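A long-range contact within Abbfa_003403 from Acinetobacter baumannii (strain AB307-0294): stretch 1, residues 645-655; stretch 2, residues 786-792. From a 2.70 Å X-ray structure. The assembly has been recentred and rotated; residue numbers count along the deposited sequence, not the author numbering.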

# COMPACT_ATOMS: atom_id res chain seq x y z
N ILE A 645 -37.54 3.44 -25.95
CA ILE A 645 -37.23 3.97 -27.27
C ILE A 645 -36.19 5.10 -27.13
O ILE A 645 -35.28 5.23 -27.96
N ASN A 646 -36.30 5.90 -26.08
CA ASN A 646 -35.26 6.87 -25.76
C ASN A 646 -33.89 6.22 -25.63
O ASN A 646 -32.90 6.70 -26.17
N PHE A 647 -33.85 5.11 -24.90
CA PHE A 647 -32.61 4.36 -24.72
C PHE A 647 -32.06 3.84 -26.05
O PHE A 647 -30.90 4.09 -26.38
N LEU A 648 -32.89 3.12 -26.79
CA LEU A 648 -32.48 2.49 -28.03
C LEU A 648 -31.95 3.49 -29.04
O LEU A 648 -30.89 3.26 -29.63
N LEU A 649 -32.66 4.59 -29.22
CA LEU A 649 -32.22 5.63 -30.16
C LEU A 649 -30.90 6.26 -29.72
O LEU A 649 -30.03 6.54 -30.54
N SER A 650 -30.77 6.48 -28.41
CA SER A 650 -29.57 7.06 -27.84
C SER A 650 -28.39 6.13 -28.11
O SER A 650 -27.29 6.56 -28.45
N MET A 651 -28.64 4.84 -27.96
CA MET A 651 -27.61 3.85 -28.15
C MET A 651 -27.20 3.80 -29.61
O MET A 651 -26.02 3.63 -29.93
N ASN A 652 -28.17 4.00 -30.50
CA ASN A 652 -27.86 3.96 -31.92
C ASN A 652 -26.91 5.07 -32.36
O ASN A 652 -26.16 4.87 -33.30
N ASP A 653 -26.95 6.22 -31.68
CA ASP A 653 -26.04 7.35 -31.98
C ASP A 653 -24.59 6.90 -31.84
O ASP A 653 -23.71 7.31 -32.61
N ARG A 654 -24.36 6.05 -30.85
CA ARG A 654 -23.05 5.50 -30.53
C ARG A 654 -22.67 4.28 -31.37
O ARG A 654 -21.49 4.06 -31.66
N LEU A 655 -23.66 3.48 -31.75
CA LEU A 655 -23.39 2.21 -32.41
C LEU A 655 -23.58 2.27 -33.92
O LEU A 655 -22.99 1.47 -34.64
N GLY A 786 -18.31 7.68 -17.96
CA GLY A 786 -18.52 8.25 -19.27
C GLY A 786 -19.63 9.28 -19.40
O GLY A 786 -20.00 9.94 -18.43
N GLU A 787 -20.15 9.40 -20.61
CA GLU A 787 -21.15 10.40 -20.96
C GLU A 787 -22.57 9.90 -20.73
O GLU A 787 -22.89 8.75 -21.02
N PRO A 788 -23.45 10.78 -20.21
CA PRO A 788 -24.88 10.47 -20.03
C PRO A 788 -25.61 10.34 -21.37
O PRO A 788 -25.31 11.09 -22.30
N LEU A 789 -26.56 9.41 -21.45
CA LEU A 789 -27.39 9.25 -22.64
C LEU A 789 -28.37 10.40 -22.82
O LEU A 789 -28.42 11.33 -22.00
N ALA A 790 -29.19 10.33 -23.88
CA ALA A 790 -30.07 11.43 -24.23
C ALA A 790 -31.18 11.62 -23.20
O ALA A 790 -31.81 10.65 -22.78
N ASN A 791 -31.38 12.86 -22.79
CA ASN A 791 -32.40 13.22 -21.82
C ASN A 791 -32.18 12.52 -20.48
O ASN A 791 -33.12 12.10 -19.80
N THR A 792 -30.91 12.41 -20.13
CA THR A 792 -30.50 11.83 -18.87
C THR A 792 -29.65 12.87 -18.14
O THR A 792 -28.85 13.58 -18.77

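The most unusual element of this contact is the carboxamide of Asn646, which uses both of its ends at once across segments more than 130 residues apart. Its ND2 donates to Ala790 O at 3.1 Å, while its OD1 accepts from Asn791 ND2 at 2.8 Å. The pair illustrates a general principle, that a helix can hold a distant turn through its polar side chains: of the three hydrogen bonds here, two join helix side chains to the backbone of the turn and one joins side chain to side chain. The two bonds of Asn646 fix the orientation of the amide, since a flip would set OD1 against the carbonyl of Ala790. Chi1 of Asn646 is t, and its CA-to-CB bond points toward the loop; Asn791, with chi1 m, points back toward the helix.

One helical turn along, Ser650 (chi1 t) continues the same theme. Its OG accepts a hydrogen bond from Ala790 N at 2.8 Å, with a nearly straight approach of 162°. Thus Ala790 has its N and its O engaged by two helix residues spaced four apart, the repeat that brings side chains onto one face of a helix. The helix and loop come close here, with CA of Ser650 and CA of Ala790 5.7 Å apart, and the small methyl of Ala790 fits into this narrow space, its CB 3.4 Å from Ser650 OG. The type II turn from Leu789 to Thr792 places Ala790 and Asn791 at its two central positions, so the helix grips the turn at its corner.

Beside this polar patch lies an apolar one, built around Leu789, which has the largest area covered of any residue in the contact. Its CA-to-CB bond runs sideways, and with chi1 m and chi2 p its CD2 lies 3.4 Å from Met651 CE and 3.8 Å from Phe647 CD1. The methyl meets the Phe647 ring at its edge, near the ring plane. Phe647 has chi1 t and a CA-to-CB bond directed away from the loop, yet its ring edge still reaches the loop, with CD1 the closest atom. Met651 starts sideways, but with chi1 and chi2 both m and chi3 at 132°, between wells, its terminal methyl comes nearer to the leucine.

Arg654 closes the far end. Its chi1 m and extended t, t continuation send the side chain back along the helix, where NH1 donates to Ser650 O at 3.1 Å. Leu789 CD1 sits over one face of the guanidinium, 4.3 Å from Arg654 CZ, and Arg654 NH2 comes within 3.5 Å of Pro788 O without forming a hydrogen bond.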

# COMPACT_ATOMS: atom_id res chain seq x y z
CB ILE A 645 -38.53 4.41 -28.02
CG1 ILE A 645 -38.21 4.89 -29.43
CG2 ILE A 645 -39.36 5.44 -27.22
CD1 ILE A 645 -37.75 3.76 -30.33
CB ASN A 646 -35.58 7.61 -24.46
CG ASN A 646 -34.51 8.62 -24.09
OD1 ASN A 646 -34.40 9.68 -24.70
ND2 ASN A 646 -33.69 8.27 -23.12
CB PHE A 647 -32.85 3.20 -23.77
CG PHE A 647 -31.78 2.14 -23.82
CD1 PHE A 647 -30.52 2.38 -23.29
CD2 PHE A 647 -32.04 0.90 -24.39
CE1 PHE A 647 -29.55 1.41 -23.33
CE2 PHE A 647 -31.06 -0.07 -24.43
CZ PHE A 647 -29.82 0.19 -23.91
CB LEU A 648 -33.66 1.71 -28.64
CG LEU A 648 -33.93 0.42 -27.86
CD1 LEU A 648 -35.23 -0.23 -28.27
CD2 LEU A 648 -32.76 -0.52 -28.04
CB LEU A 649 -33.29 6.71 -30.32
CG LEU A 649 -34.55 6.33 -31.08
CD1 LEU A 649 -35.46 7.52 -31.20
CD2 LEU A 649 -34.20 5.77 -32.45
CB SER A 650 -29.74 7.28 -26.34
OG SER A 650 -28.91 8.31 -25.84
CB MET A 651 -28.08 2.48 -27.66
CG MET A 651 -27.80 2.28 -26.17
SD MET A 651 -26.02 2.40 -25.74
CE MET A 651 -26.16 3.49 -24.36
CB ASN A 652 -29.11 4.04 -32.77
CG ASN A 652 -28.80 3.92 -34.24
OD1 ASN A 652 -28.34 2.86 -34.70
ND2 ASN A 652 -29.01 5.01 -35.00
CB ASP A 653 -26.29 8.54 -31.04
CG ASP A 653 -27.57 9.29 -31.35
OD1 ASP A 653 -28.05 9.23 -32.50
OD2 ASP A 653 -28.10 9.95 -30.42
CB ARG A 654 -23.01 5.15 -29.04
CG ARG A 654 -23.21 6.35 -28.14
CD ARG A 654 -23.69 5.99 -26.76
NE ARG A 654 -23.57 7.14 -25.86
CZ ARG A 654 -24.33 8.23 -25.92
NH1 ARG A 654 -25.29 8.35 -26.82
NH2 ARG A 654 -24.12 9.21 -25.05
CB LEU A 655 -24.29 1.11 -31.85
CG LEU A 655 -24.02 0.74 -30.40
CD1 LEU A 655 -24.97 -0.35 -29.99
CD2 LEU A 655 -22.58 0.32 -30.23
CB GLU A 787 -20.97 10.79 -22.43
CG GLU A 787 -19.65 11.48 -22.76
CD GLU A 787 -19.53 11.79 -24.26
OE1 GLU A 787 -19.76 10.87 -25.07
OE2 GLU A 787 -19.21 12.95 -24.61
CB PRO A 788 -25.42 11.68 -19.26
CG PRO A 788 -24.22 12.49 -18.85
CD PRO A 788 -23.11 12.15 -19.79
CB LEU A 789 -28.17 7.94 -22.56
CG LEU A 789 -27.53 6.68 -23.12
CD1 LEU A 789 -26.20 6.46 -22.47
CD2 LEU A 789 -28.46 5.52 -22.83
CB ALA A 790 -30.66 11.22 -25.60
CB ASN A 791 -33.78 12.90 -22.39
CG ASN A 791 -33.93 13.38 -23.81
OD1 ASN A 791 -34.03 14.59 -24.06
ND2 ASN A 791 -33.91 12.45 -24.75
CB THR A 792 -29.70 10.52 -19.08
OG1 THR A 792 -30.46 9.60 -19.89
CG2 THR A 792 -29.38 9.88 -17.74